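Side-chain contacts in cyclic UMP-AMP synthase (Rhodothermus marinus SG0.5JP17-172, PDB 6E0K), which makes the cyclic dinucleotide 3',3'-cUAMP from UTP and ATP, using magnesium, as the second messenger of a CBASS antiphage defence system: residues A[65-70]-A[93-98]; A[118-123]-A[127-132]; A[136-141]-A[254-259]; A[152-157]-A[163-168]. All coordinates share one frame; numbering follows the deposited sequence.

How the interactions relate
The four contacts follow the chain in order, except that interaction 4 falls within the 112 residues separating the two halves of interaction 3. All reach one mixed sheet. Strand 127-138 is its common member: it pairs with 119-122 in interaction 2, runs beside 61-68 of interaction 1, supplies K138 to interaction 3 and borders 150-157 of interaction 4. The centres of interactions 3 and 4 lie about 11 Å apart, those of 2 and 3 about 26 Å. Interaction 1 packs helix 92-107 on the sheet, interactions 2 and 4 are hairpins bearing residues that bind UTP or magnesium, and interaction 3 ties the sheet to the loop between helices 231-244 and 269-285.

Interaction 1: A[65-70]-A[93-98]; sequences VQLNSV and NDFYSD
F95 reaches from helix 92-107 to strand 61-68 and lays its ring against L67 and V65. L67 CB stands over the centre of one ring face, 3.7 Å from the ring centroid and 13° off the normal, a well-centred CH-pi contact. F95 CG is anti to the backbone N (chi1 175°), which swings the ring away from the helix and out to the strand. L67 takes the same anti position (chi1 -176°), and the two side chains run antiparallel alongside one another: the ring passes over L67 CB, while L67 CD1 runs back to within 4.0 Å of F95 CE1. V65 meets the far end of the ring, its CG1 lying 4.0 Å from F95 CZ. The backbone O of V65 sits at the ring edge, in plane, 3.8 Å from F95 CE2.

Q66, between the two apolar residues, turns its side chain from the helix. Its NE2 donates to N68 OD1 at 2.9 Å, in the carbonyl plane and on a lone pair, while its OE1 is held by Y44 OH. V132 and P41 also touch F95, and Y90 touches L67, so the ring is buried. Alternating residues of a strand, one inward to a helix and the next to the other side, are typical of the alpha/beta packing in the nucleotidyltransferase domain, where helix 92-107 lines the sheet.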
loop_
_atom_site.group_PDB
_atom_site.type_symbol
_atom_site.label_atom_id
_atom_site.label_comp_id
_atom_site.label_asym_id
_atom_site.label_seq_id
_atom_site.Cartn_x
_atom_site.Cartn_y
_atom_site.Cartn_z
ATOM N N VAL A 65 8.340 1.604 -10.748
ATOM C CA VAL A 65 9.071 1.436 -11.999
ATOM C C VAL A 65 9.856 0.138 -11.857
ATOM O O VAL A 65 10.832 0.074 -11.096
ATOM C CB VAL A 65 9.971 2.647 -12.278
ATOM C CG1 VAL A 65 10.848 2.398 -13.484
ATOM C CG2 VAL A 65 9.094 3.873 -12.532
ATOM N N GLN A 66 9.405 -0.915 -12.534
ATOM C CA GLN A 66 9.849 -2.278 -12.241
ATOM C C GLN A 66 10.501 -2.906 -13.465
ATOM O O GLN A 66 9.878 -3.010 -14.529
ATOM C CB GLN A 66 8.672 -3.130 -11.761
ATOM C CG GLN A 66 9.050 -4.598 -11.566
ATOM C CD GLN A 66 7.949 -5.395 -10.894
ATOM O OE1 GLN A 66 7.305 -4.912 -9.955
ATOM N NE2 GLN A 66 7.741 -6.630 -11.345
ATOM N N LEU A 67 11.751 -3.345 -13.306
ATOM C CA LEU A 67 12.454 -4.049 -14.370
ATOM C C LEU A 67 12.066 -5.518 -14.337
ATOM O O LEU A 67 12.132 -6.156 -13.281
ATOM C CB LEU A 67 13.963 -3.897 -14.188
ATOM C CG LEU A 67 14.797 -4.522 -15.293
ATOM C CD1 LEU A 67 14.570 -3.760 -16.574
ATOM C CD2 LEU A 67 16.274 -4.554 -14.904
ATOM N N ASN A 68 11.649 -6.056 -15.488
ATOM C CA ASN A 68 11.217 -7.447 -15.581
ATOM C C ASN A 68 12.082 -8.305 -16.486
ATOM O O ASN A 68 11.798 -9.500 -16.632
ATOM C CB ASN A 68 9.765 -7.516 -16.067
ATOM C CG ASN A 68 8.794 -7.035 -15.027
ATOM O OD1 ASN A 68 8.869 -7.458 -13.875
ATOM N ND2 ASN A 68 7.879 -6.150 -15.415
ATOM N N SER A 69 13.123 -7.747 -17.093
ATOM C CA SER A 69 13.966 -8.560 -17.960
ATOM C C SER A 69 14.900 -9.450 -17.164
ATOM O O SER A 69 15.450 -10.414 -17.705
ATOM C CB SER A 69 14.763 -7.654 -18.892
ATOM O OG SER A 69 15.586 -6.784 -18.129
ATOM N N VAL A 70 15.105 -9.136 -15.894
ATOM C CA VAL A 70 15.891 -9.951 -14.985
ATOM C C VAL A 70 15.131 -9.973 -13.670
ATOM O O VAL A 70 14.200 -9.192 -13.457
ATOM C CB VAL A 70 17.313 -9.401 -14.795
ATOM C CG1 VAL A 70 18.044 -9.335 -16.142
ATOM C CG2 VAL A 70 17.266 -8.035 -14.165
ATOM N N ASN A 93 21.540 -1.306 -9.270
ATOM C CA ASN A 93 22.248 -0.035 -9.261
ATOM C C ASN A 93 22.313 0.579 -10.664
ATOM O O ASN A 93 22.056 1.779 -10.842
ATOM C CB ASN A 93 23.639 -0.273 -8.671
ATOM C CG ASN A 93 24.456 0.979 -8.555
ATOM O OD1 ASN A 93 24.002 1.987 -8.020
ATOM N ND2 ASN A 93 25.683 0.922 -9.052
ATOM N N ASP A 94 22.649 -0.237 -11.677
ATOM C CA ASP A 94 22.656 0.234 -13.061
ATOM C C ASP A 94 21.277 0.715 -13.475
ATOM O O ASP A 94 21.132 1.765 -14.116
ATOM C CB ASP A 94 23.083 -0.891 -14.016
ATOM C CG ASP A 94 24.533 -1.287 -13.891
ATOM O OD1 ASP A 94 25.418 -0.434 -13.637
ATOM O OD2 ASP A 94 24.782 -2.495 -14.099
ATOM N N PHE A 95 20.259 -0.090 -13.173
ATOM C CA PHE A 95 18.895 0.233 -13.564
ATOM C C PHE A 95 18.447 1.539 -12.931
ATOM O O PHE A 95 17.878 2.403 -13.604
ATOM C CB PHE A 95 17.977 -0.918 -13.156
ATOM C CG PHE A 95 16.525 -0.654 -13.409
ATOM C CD1 PHE A 95 16.088 -0.324 -14.674
ATOM C CD2 PHE A 95 15.607 -0.783 -12.383
ATOM C CE1 PHE A 95 14.743 -0.099 -14.911
ATOM C CE2 PHE A 95 14.265 -0.574 -12.608
ATOM C CZ PHE A 95 13.852 -0.235 -13.887
ATOM N N TYR A 96 18.699 1.694 -11.628
ATOM C CA TYR A 96 18.375 2.929 -10.926
ATOM C C TYR A 96 18.982 4.141 -11.637
ATOM O O TYR A 96 18.303 5.151 -11.870
ATOM C CB TYR A 96 18.877 2.814 -9.483
ATOM C CG TYR A 96 18.474 3.937 -8.591
ATOM C CD1 TYR A 96 19.137 5.163 -8.634
ATOM C CD2 TYR A 96 17.447 3.779 -7.689
ATOM C CE1 TYR A 96 18.760 6.217 -7.819
ATOM C CE2 TYR A 96 17.080 4.820 -6.873
ATOM C CZ TYR A 96 17.741 6.049 -6.943
ATOM O OH TYR A 96 17.354 7.097 -6.114
ATOM N N SER A 97 20.260 4.041 -12.025
ATOM C CA SER A 97 20.905 5.168 -12.700
ATOM C C SER A 97 20.245 5.472 -14.041
ATOM O O SER A 97 20.121 6.643 -14.434
ATOM C CB SER A 97 22.391 4.886 -12.870
ATOM O OG SER A 97 23.025 4.913 -11.601
ATOM N N ASP A 98 19.790 4.432 -14.749
ATOM C CA ASP A 98 19.083 4.672 -16.005
ATOM C C ASP A 98 17.735 5.340 -15.768
ATOM O O ASP A 98 17.356 6.260 -16.507
ATOM C CB ASP A 98 18.891 3.363 -16.771
ATOM C CG ASP A 98 20.131 2.952 -17.538
ATOM O OD1 ASP A 98 20.842 3.838 -18.068
ATOM O OD2 ASP A 98 20.397 1.727 -17.612
#

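Interaction 2: A[118-123]-A[127-132]; sequences TLKVET and PADVVV
T118 and D129 fit together at the open end of the hairpin, away from its turn, their side chains crossing at about a right angle. The methyl CG2 of T118 touches both D129 OD2 (3.3 Å) and V131 CG2 (3.5 Å), while chi1 of 59° sets T118 OG1 on the D129 side, facing OD1. K120 arches over the same side of the sheet: bends at chi3 and chi4 fold its chain back until NZ hangs above the carboxylate. Farther along this side, E122 bends at chi2 over the P127 ring, with OE1 3.6 Å from P127 CG; its OE2 pairs with R113 and also takes a water bond shared with A128 O.

The L119, V121, A128 and V130 side chains on the other side are all apolar. L119 CD1 lodges against V132 CG2 (3.8 Å), and V121 CG2 reaches obliquely to V130 CG2 (4.0 Å). The small A128 sits opposite V121, and helix 18-32 covers this part, T23 touching A128 and I27 touching V121. Paired N-H...O bonds of L119 with V130 and of V121 with A128 hold the strands in register.

D129 OD1 is gripped twice, by T118 OG1 in a very short 2.5 Å bond and by the salt bridge from K120 NZ at 2.9 Å. Since D129 binds magnesium and both T118 and K120 bind UTP, this network probably fixes the carboxylate and ties metal and nucleotide sites together.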
loop_
_atom_site.group_PDB
_atom_site.type_symbol
_atom_site.label_atom_id
_atom_site.label_comp_id
_atom_site.label_asym_id
_atom_site.label_seq_id
_atom_site.Cartn_x
_atom_site.Cartn_y
_atom_site.Cartn_z
ATOM N N THR A 118 13.178 6.081 -2.529
ATOM C CA THR A 118 12.450 6.403 -3.746
ATOM C C THR A 118 13.111 7.574 -4.448
ATOM O O THR A 118 13.926 8.297 -3.873
ATOM C CB THR A 118 10.997 6.790 -3.466
ATOM O OG1 THR A 118 10.984 7.930 -2.600
ATOM C CG2 THR A 118 10.241 5.640 -2.812
ATOM N N LEU A 119 12.753 7.729 -5.716
ATOM C CA LEU A 119 13.047 8.922 -6.490
ATOM C C LEU A 119 11.805 9.794 -6.439
ATOM O O LEU A 119 10.703 9.311 -6.719
ATOM C CB LEU A 119 13.386 8.573 -7.943
ATOM C CG LEU A 119 14.790 8.143 -8.365
ATOM C CD1 LEU A 119 14.769 7.569 -9.775
ATOM C CD2 LEU A 119 15.725 9.341 -8.300
ATOM N N LYS A 120 11.967 11.052 -6.051
ATOM C CA LYS A 120 10.840 11.972 -6.009
ATOM C C LYS A 120 10.837 12.834 -7.263
ATOM O O LYS A 120 11.871 13.392 -7.645
ATOM C CB LYS A 120 10.887 12.849 -4.757
ATOM C CG LYS A 120 10.617 12.053 -3.462
ATOM C CD LYS A 120 10.361 12.977 -2.274
ATOM C CE LYS A 120 9.390 12.348 -1.268
ATOM N NZ LYS A 120 9.786 10.962 -0.892
ATOM N N VAL A 121 9.681 12.921 -7.911
ATOM C CA VAL A 121 9.552 13.621 -9.179
ATOM C C VAL A 121 8.412 14.619 -9.073
ATOM O O VAL A 121 7.291 14.243 -8.717
ATOM C CB VAL A 121 9.291 12.639 -10.334
ATOM C CG1 VAL A 121 9.161 13.393 -11.638
ATOM C CG2 VAL A 121 10.399 11.576 -10.394
ATOM N N GLU A 122 8.697 15.884 -9.377
ATOM C CA GLU A 122 7.659 16.907 -9.510
ATOM C C GLU A 122 7.175 16.908 -10.959
ATOM O O GLU A 122 7.880 17.393 -11.846
ATOM C CB GLU A 122 8.204 18.278 -9.121
ATOM C CG GLU A 122 8.814 18.316 -7.726
ATOM C CD GLU A 122 7.836 17.901 -6.651
ATOM O OE1 GLU A 122 6.673 18.372 -6.696
ATOM O OE2 GLU A 122 8.231 17.098 -5.768
ATOM N N THR A 123 5.986 16.356 -11.199
ATOM C CA THR A 123 5.394 16.406 -12.533
ATOM C C THR A 123 4.517 17.649 -12.667
ATOM O O THR A 123 4.335 18.423 -11.726
ATOM C CB THR A 123 4.566 15.153 -12.851
ATOM O OG1 THR A 123 3.276 15.227 -12.215
ATOM C CG2 THR A 123 5.289 13.848 -12.413
ATOM N N PRO A 127 3.003 15.425 -7.464
ATOM C CA PRO A 127 4.310 14.844 -7.172
ATOM C C PRO A 127 4.207 13.330 -7.146
ATOM O O PRO A 127 3.199 12.761 -6.715
ATOM C CB PRO A 127 4.656 15.403 -5.785
ATOM C CG PRO A 127 3.718 16.556 -5.578
ATOM C CD PRO A 127 2.471 16.181 -6.319
ATOM N N ALA A 128 5.257 12.682 -7.635
ATOM C CA ALA A 128 5.329 11.239 -7.699
ATOM C C ALA A 128 6.444 10.750 -6.788
ATOM O O ALA A 128 7.534 11.330 -6.742
ATOM C CB ALA A 128 5.567 10.765 -9.135
ATOM N N ASP A 129 6.152 9.703 -6.038
ATOM C CA ASP A 129 7.146 9.006 -5.237
ATOM C C ASP A 129 7.412 7.694 -5.959
ATOM O O ASP A 129 6.547 6.813 -5.983
ATOM C CB ASP A 129 6.629 8.779 -3.819
ATOM C CG ASP A 129 7.717 8.369 -2.863
ATOM O OD1 ASP A 129 8.772 9.039 -2.841
ATOM O OD2 ASP A 129 7.511 7.381 -2.127
ATOM N N VAL A 130 8.582 7.585 -6.586
ATOM C CA VAL A 130 8.863 6.525 -7.552
ATOM C C VAL A 130 9.744 5.474 -6.896
ATOM O O VAL A 130 10.880 5.764 -6.508
ATOM C CB VAL A 130 9.533 7.083 -8.818
ATOM C CG1 VAL A 130 9.805 5.965 -9.803
ATOM C CG2 VAL A 130 8.647 8.146 -9.478
ATOM N N VAL A 131 9.225 4.252 -6.778
ATOM C CA VAL A 131 10.012 3.122 -6.290
ATOM C C VAL A 131 10.640 2.430 -7.495
ATOM O O VAL A 131 9.933 1.912 -8.366
ATOM C CB VAL A 131 9.147 2.146 -5.484
ATOM C CG1 VAL A 131 9.967 0.906 -5.134
ATOM C CG2 VAL A 131 8.640 2.801 -4.215
ATOM N N VAL A 132 11.968 2.450 -7.556
ATOM C CA VAL A 132 12.717 1.799 -8.622
ATOM C C VAL A 132 13.077 0.406 -8.137
ATOM O O VAL A 132 13.731 0.256 -7.100
ATOM C CB VAL A 132 13.975 2.600 -8.981
ATOM C CG1 VAL A 132 14.783 1.853 -10.020
ATOM C CG2 VAL A 132 13.594 3.985 -9.482
HETATM O O HOH W 1 7.730 13.910 -5.149
#

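Interaction 3: A[136-141]-A[254-259]; sequences YRKYPP and NGQDDL
K138 and Q256 make the whole of this contact through a single charge-assisted hydrogen bond. K138 NZ donates to Q256 OE1 at 2.9 Å, lying in the carbonyl plane on a lone pair with a C=O...N angle of 132°. The lysine starts out anti to its own backbone nitrogen and stays extended until a bend at chi3 (58°), which carries its chain off the strand to the loop. Q256 comes from the loop to meet it, with K138 CE also beside OE1.

Hydrogen bonds within the loop set the glutamine. Q256 bends at chi2 (-47°), bringing NE2 back to N254 O at 3.0 Å, so both ends of its amide are engaged and its flip is fixed. N254 OD1 accepts from Q256 N at 2.7 Å, forming an Asx turn, and from D257 N at 3.2 Å as an Asx motif. N254 ND2 returns a bond to D257 OD2 at 3.0 Å, meeting it from above the carboxylate plane.

On the strand side, R137 NH1 donates to Y139 OH at 3.0 Å in the guanidinium plane, and the same guanidinium makes a cation-pi contact with F71. Of opposite charges, K138 NZ and D257 OD1 approach no closer than 6.2 Å, so any attraction between them is long-range.

Packing is slight across the pair, but Y167 lies against both K138 and Q256. The bond thus joins the end of strand 127-138, beside strand 150-157, to the loop between helices 231-244 and 269-285, with N254 and L259 resting on helix 212-220.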
loop_
_atom_site.group_PDB
_atom_site.type_symbol
_atom_site.label_atom_id
_atom_site.label_comp_id
_atom_site.label_asym_id
_atom_site.label_seq_id
_atom_site.Cartn_x
_atom_site.Cartn_y
_atom_site.Cartn_z
ATOM N N TYR A 136 11.113 -9.654 -8.248
ATOM C CA TYR A 136 11.608 -10.613 -7.268
ATOM C C TYR A 136 10.756 -11.869 -7.364
ATOM O O TYR A 136 9.526 -11.781 -7.395
ATOM C CB TYR A 136 11.539 -10.039 -5.848
ATOM C CG TYR A 136 12.101 -10.983 -4.810
ATOM C CD1 TYR A 136 13.458 -11.007 -4.542
ATOM C CD2 TYR A 136 11.273 -11.855 -4.108
ATOM C CE1 TYR A 136 13.992 -11.875 -3.579
ATOM C CE2 TYR A 136 11.787 -12.717 -3.163
ATOM C CZ TYR A 136 13.144 -12.725 -2.899
ATOM O OH TYR A 136 13.637 -13.583 -1.950
ATOM N N ARG A 137 11.402 -13.027 -7.442
ATOM C CA ARG A 137 10.699 -14.303 -7.487
ATOM C C ARG A 137 10.989 -15.072 -6.209
ATOM O O ARG A 137 12.144 -15.427 -5.939
ATOM C CB ARG A 137 11.136 -15.126 -8.702
ATOM C CG ARG A 137 10.777 -14.479 -10.035
ATOM C CD ARG A 137 11.075 -15.447 -11.176
ATOM N NE ARG A 137 10.877 -14.828 -12.484
ATOM C CZ ARG A 137 11.047 -15.466 -13.637
ATOM N NH1 ARG A 137 11.415 -16.742 -13.651
ATOM N NH2 ARG A 137 10.849 -14.819 -14.784
ATOM N N LYS A 138 9.938 -15.363 -5.446
ATOM C CA LYS A 138 10.046 -16.193 -4.259
ATOM C C LYS A 138 9.669 -17.612 -4.656
ATOM O O LYS A 138 8.497 -17.901 -4.926
ATOM C CB LYS A 138 9.148 -15.665 -3.142
ATOM C CG LYS A 138 9.235 -16.510 -1.881
ATOM C CD LYS A 138 8.539 -15.832 -0.707
ATOM C CE LYS A 138 7.076 -15.547 -1.005
ATOM N NZ LYS A 138 6.392 -15.013 0.220
ATOM N N TYR A 139 10.676 -18.493 -4.719
ATOM C CA TYR A 139 10.512 -19.875 -5.122
ATOM C C TYR A 139 10.398 -20.777 -3.906
ATOM O O TYR A 139 10.973 -20.489 -2.850
ATOM C CB TYR A 139 11.706 -20.348 -5.954
ATOM C CG TYR A 139 11.716 -19.898 -7.400
ATOM C CD1 TYR A 139 12.299 -18.690 -7.773
ATOM C CD2 TYR A 139 11.205 -20.720 -8.399
ATOM C CE1 TYR A 139 12.338 -18.299 -9.106
ATOM C CE2 TYR A 139 11.225 -20.326 -9.731
ATOM C CZ TYR A 139 11.810 -19.125 -10.074
ATOM O OH TYR A 139 11.844 -18.748 -11.398
ATOM N N PRO A 140 9.704 -21.897 -4.066
ATOM C CA PRO A 140 9.619 -22.892 -3.000
ATOM C C PRO A 140 10.898 -23.704 -2.893
ATOM O O PRO A 140 11.719 -23.722 -3.824
ATOM C CB PRO A 140 8.446 -23.773 -3.451
ATOM C CG PRO A 140 8.477 -23.680 -4.924
ATOM C CD PRO A 140 8.867 -22.260 -5.221
ATOM N N PRO A 141 11.086 -24.405 -1.779
ATOM C CA PRO A 141 12.287 -25.233 -1.597
ATOM C C PRO A 141 12.349 -26.421 -2.548
ATOM O O PRO A 141 11.345 -26.865 -3.112
ATOM C CB PRO A 141 12.164 -25.720 -0.148
ATOM C CG PRO A 141 11.309 -24.685 0.525
ATOM C CD PRO A 141 10.367 -24.151 -0.517
ATOM N N ASN A 254 -1.331 -8.526 0.892
ATOM C CA ASN A 254 -0.591 -9.212 -0.168
ATOM C C ASN A 254 -0.507 -10.722 0.035
ATOM O O ASN A 254 -0.041 -11.415 -0.872
ATOM C CB ASN A 254 0.825 -8.629 -0.343
ATOM C CG ASN A 254 1.712 -8.770 0.903
ATOM O OD1 ASN A 254 1.583 -9.707 1.683
ATOM N ND2 ASN A 254 2.636 -7.835 1.063
ATOM N N GLY A 255 -0.939 -11.239 1.186
ATOM C CA GLY A 255 -0.901 -12.661 1.460
ATOM C C GLY A 255 0.467 -13.221 1.786
ATOM O O GLY A 255 0.592 -14.444 1.978
ATOM N N GLN A 256 1.498 -12.379 1.861
ATOM C CA GLN A 256 2.869 -12.844 2.062
ATOM C C GLN A 256 3.437 -12.511 3.431
ATOM O O GLN A 256 4.168 -13.325 4.003
ATOM C CB GLN A 256 3.801 -12.247 1.002
ATOM C CG GLN A 256 3.343 -12.410 -0.424
ATOM C CD GLN A 256 2.883 -13.811 -0.737
ATOM O OE1 GLN A 256 3.604 -14.792 -0.522
ATOM N NE2 GLN A 256 1.659 -13.917 -1.239
ATOM N N ASP A 257 3.156 -11.321 3.942
ATOM C CA ASP A 257 3.767 -10.784 5.148
ATOM C C ASP A 257 2.831 -10.916 6.340
ATOM O O ASP A 257 1.605 -10.925 6.194
ATOM C CB ASP A 257 4.108 -9.298 4.988
ATOM C CG ASP A 257 4.994 -9.005 3.786
ATOM O OD1 ASP A 257 5.897 -9.808 3.475
ATOM O OD2 ASP A 257 4.783 -7.934 3.174
ATOM N N ASP A 258 3.427 -10.990 7.529
ATOM C CA ASP A 258 2.667 -10.830 8.760
ATOM C C ASP A 258 2.391 -9.356 9.015
ATOM O O ASP A 258 3.264 -8.504 8.824
ATOM C CB ASP A 258 3.414 -11.408 9.956
ATOM C CG ASP A 258 3.430 -12.915 9.961
ATOM O OD1 ASP A 258 2.639 -13.527 9.214
ATOM O OD2 ASP A 258 4.224 -13.484 10.734
ATOM N N LEU A 259 1.179 -9.064 9.479
ATOM C CA LEU A 259 0.834 -7.680 9.772
ATOM C C LEU A 259 1.504 -7.201 11.055
ATOM O O LEU A 259 1.895 -6.032 11.156
ATOM C CB LEU A 259 -0.686 -7.525 9.869
ATOM C CG LEU A 259 -1.203 -6.139 10.270
ATOM C CD1 LEU A 259 -0.634 -5.069 9.340
ATOM C CD2 LEU A 259 -2.708 -6.137 10.221
#

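Interaction 4: A[152-157]-A[163-168]; sequences GMTFYV and WVVNYP
The side chains of W163 and Y156 run across each other nearly perpendicularly on one side of the hairpin, the tyrosine ring inclined at 52° to the five-membered ring of the indole. Y156 CB sits over the six-membered ring of W163, 3.8 Å from its centroid and 10° off the normal, a CH-pi contact, and Y156 CD1 comes down on the same indole 3.5 Å from CE2. The tyrosine OH is bonded to D161.

On the other side, F155 and V164 project together from the hairpin. V164 CB covers one face of the F155 ring toward its rim, 3.9 Å from the centroid. F155 CG sits between its backbone N and carbonyl carbon (chi1 52°), which folds the ring over its cross-strand neighbour. M153 bends likewise, placing CG 3.9 Å from P168 CD and SD beside N166 CB. G152, lacking a side chain, lies against the Y167 ring, CA 3.5 Å from CD2.

Paired backbone bonds, M153 with N166 and F155 with V164, join the strands, and T154 OG1 adds a second donor to V164 O, 2.6 Å away and above the carbonyl plane. The M153 pairing probably sets the backbone of N166, a UTP-binding residue.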
loop_
_atom_site.group_PDB
_atom_site.type_symbol
_atom_site.label_atom_id
_atom_site.label_comp_id
_atom_site.label_asym_id
_atom_site.label_seq_id
_atom_site.Cartn_x
_atom_site.Cartn_y
_atom_site.Cartn_z
ATOM N N GLY A 152 7.077 -10.749 -6.646
ATOM C CA GLY A 152 7.084 -9.448 -6.019
ATOM C C GLY A 152 8.085 -8.553 -6.721
ATOM O O GLY A 152 8.347 -8.692 -7.915
ATOM N N MET A 153 8.645 -7.622 -5.957
ATOM C CA MET A 153 9.713 -6.778 -6.466
ATOM C C MET A 153 10.637 -6.452 -5.308
ATOM O O MET A 153 10.292 -6.648 -4.138
ATOM C CB MET A 153 9.170 -5.501 -7.134
ATOM C CG MET A 153 8.174 -4.707 -6.299
ATOM S SD MET A 153 8.975 -3.727 -5.010
ATOM C CE MET A 153 7.870 -2.303 -4.920
ATOM N N THR A 154 11.823 -5.954 -5.638
ATOM C CA THR A 154 12.792 -5.669 -4.596
ATOM C C THR A 154 13.647 -4.469 -4.982
ATOM O O THR A 154 13.831 -4.163 -6.166
ATOM C CB THR A 154 13.674 -6.903 -4.306
ATOM O OG1 THR A 154 14.466 -6.679 -3.130
ATOM C CG2 THR A 154 14.587 -7.198 -5.473
ATOM N N PHE A 155 14.164 -3.791 -3.960
ATOM C CA PHE A 155 15.049 -2.656 -4.162
ATOM C C PHE A 155 16.024 -2.604 -2.996
ATOM O O PHE A 155 15.775 -3.172 -1.932
ATOM C CB PHE A 155 14.270 -1.334 -4.290
ATOM C CG PHE A 155 13.285 -1.092 -3.171
ATOM C CD1 PHE A 155 11.997 -1.599 -3.245
ATOM C CD2 PHE A 155 13.651 -0.363 -2.047
ATOM C CE1 PHE A 155 11.084 -1.390 -2.217
ATOM C CE2 PHE A 155 12.744 -0.143 -1.024
ATOM C CZ PHE A 155 11.456 -0.661 -1.110
ATOM N N TYR A 156 17.152 -1.944 -3.225
ATOM C CA TYR A 156 18.203 -1.803 -2.227
ATOM C C TYR A 156 18.061 -0.449 -1.546
ATOM O O TYR A 156 17.620 0.527 -2.159
ATOM C CB TYR A 156 19.583 -1.940 -2.881
ATOM C CG TYR A 156 20.759 -2.050 -1.942
ATOM C CD1 TYR A 156 20.917 -3.153 -1.102
ATOM C CD2 TYR A 156 21.754 -1.074 -1.922
ATOM C CE1 TYR A 156 22.018 -3.265 -0.259
ATOM C CE2 TYR A 156 22.847 -1.178 -1.090
ATOM C CZ TYR A 156 22.979 -2.271 -0.251
ATOM O OH TYR A 156 24.081 -2.374 0.575
ATOM N N VAL A 157 18.388 -0.414 -0.257
ATOM C CA VAL A 157 18.405 0.831 0.506
ATOM C C VAL A 157 19.858 1.106 0.873
ATOM O O VAL A 157 20.401 0.476 1.798
ATOM C CB VAL A 157 17.497 0.747 1.745
ATOM C CG1 VAL A 157 17.416 2.101 2.438
ATOM C CG2 VAL A 157 16.118 0.264 1.366
ATOM N N TRP A 163 18.033 -5.127 1.523
ATOM C CA TRP A 163 17.061 -5.273 0.453
ATOM C C TRP A 163 15.663 -5.349 1.038
ATOM O O TRP A 163 15.441 -5.988 2.073
ATOM C CB TRP A 163 17.328 -6.536 -0.367
ATOM C CG TRP A 163 18.607 -6.483 -1.150
ATOM C CD1 TRP A 163 19.849 -6.894 -0.737
ATOM C CD2 TRP A 163 18.772 -5.984 -2.483
ATOM N NE1 TRP A 163 20.772 -6.683 -1.741
ATOM C CE2 TRP A 163 20.135 -6.119 -2.817
ATOM C CE3 TRP A 163 17.894 -5.436 -3.425
ATOM C CZ2 TRP A 163 20.643 -5.738 -4.062
ATOM C CZ3 TRP A 163 18.400 -5.031 -4.649
ATOM C CH2 TRP A 163 19.766 -5.188 -4.959
ATOM N N VAL A 164 14.720 -4.714 0.354
ATOM C CA VAL A 164 13.311 -4.762 0.702
ATOM C C VAL A 164 12.592 -5.532 -0.391
ATOM O O VAL A 164 12.849 -5.307 -1.579
ATOM C CB VAL A 164 12.718 -3.347 0.841
ATOM C CG1 VAL A 164 11.231 -3.426 1.180
ATOM C CG2 VAL A 164 13.478 -2.552 1.896
ATOM N N VAL A 165 11.695 -6.433 0.002
ATOM C CA VAL A 165 10.842 -7.151 -0.939
ATOM C C VAL A 165 9.396 -6.776 -0.662
ATOM O O VAL A 165 8.932 -6.891 0.479
ATOM C CB VAL A 165 11.040 -8.670 -0.841
ATOM C CG1 VAL A 165 10.092 -9.378 -1.801
ATOM C CG2 VAL A 165 12.504 -9.038 -1.133
ATOM N N ASN A 166 8.693 -6.308 -1.696
ATOM C CA ASN A 166 7.282 -5.973 -1.586
ATOM C C ASN A 166 6.488 -6.728 -2.643
ATOM O O ASN A 166 7.036 -7.225 -3.631
ATOM C CB ASN A 166 7.036 -4.466 -1.754
ATOM C CG ASN A 166 7.587 -3.638 -0.605
ATOM O OD1 ASN A 166 7.888 -4.145 0.480
ATOM N ND2 ASN A 166 7.711 -2.345 -0.844
ATOM N N TYR A 167 5.171 -6.774 -2.447
ATOM C CA TYR A 167 4.266 -7.495 -3.341
ATOM C C TYR A 167 3.057 -6.638 -3.700
ATOM O O TYR A 167 1.911 -7.033 -3.460
ATOM C CB TYR A 167 3.818 -8.800 -2.694
ATOM C CG TYR A 167 4.948 -9.742 -2.340
ATOM C CD1 TYR A 167 5.582 -9.679 -1.105
ATOM C CD2 TYR A 167 5.371 -10.694 -3.257
ATOM C CE1 TYR A 167 6.636 -10.575 -0.799
ATOM C CE2 TYR A 167 6.396 -11.577 -2.963
ATOM C CZ TYR A 167 7.025 -11.509 -1.745
ATOM O OH TYR A 167 8.056 -12.399 -1.481
ATOM N N PRO A 168 3.274 -5.463 -4.291
ATOM C CA PRO A 168 2.137 -4.560 -4.548
ATOM C C PRO A 168 1.102 -5.127 -5.504
ATOM O O PRO A 168 -0.095 -4.823 -5.359
ATOM C CB PRO A 168 2.809 -3.308 -5.126
ATOM C CG PRO A 168 4.075 -3.826 -5.759
ATOM C CD PRO A 168 4.538 -4.932 -4.847
#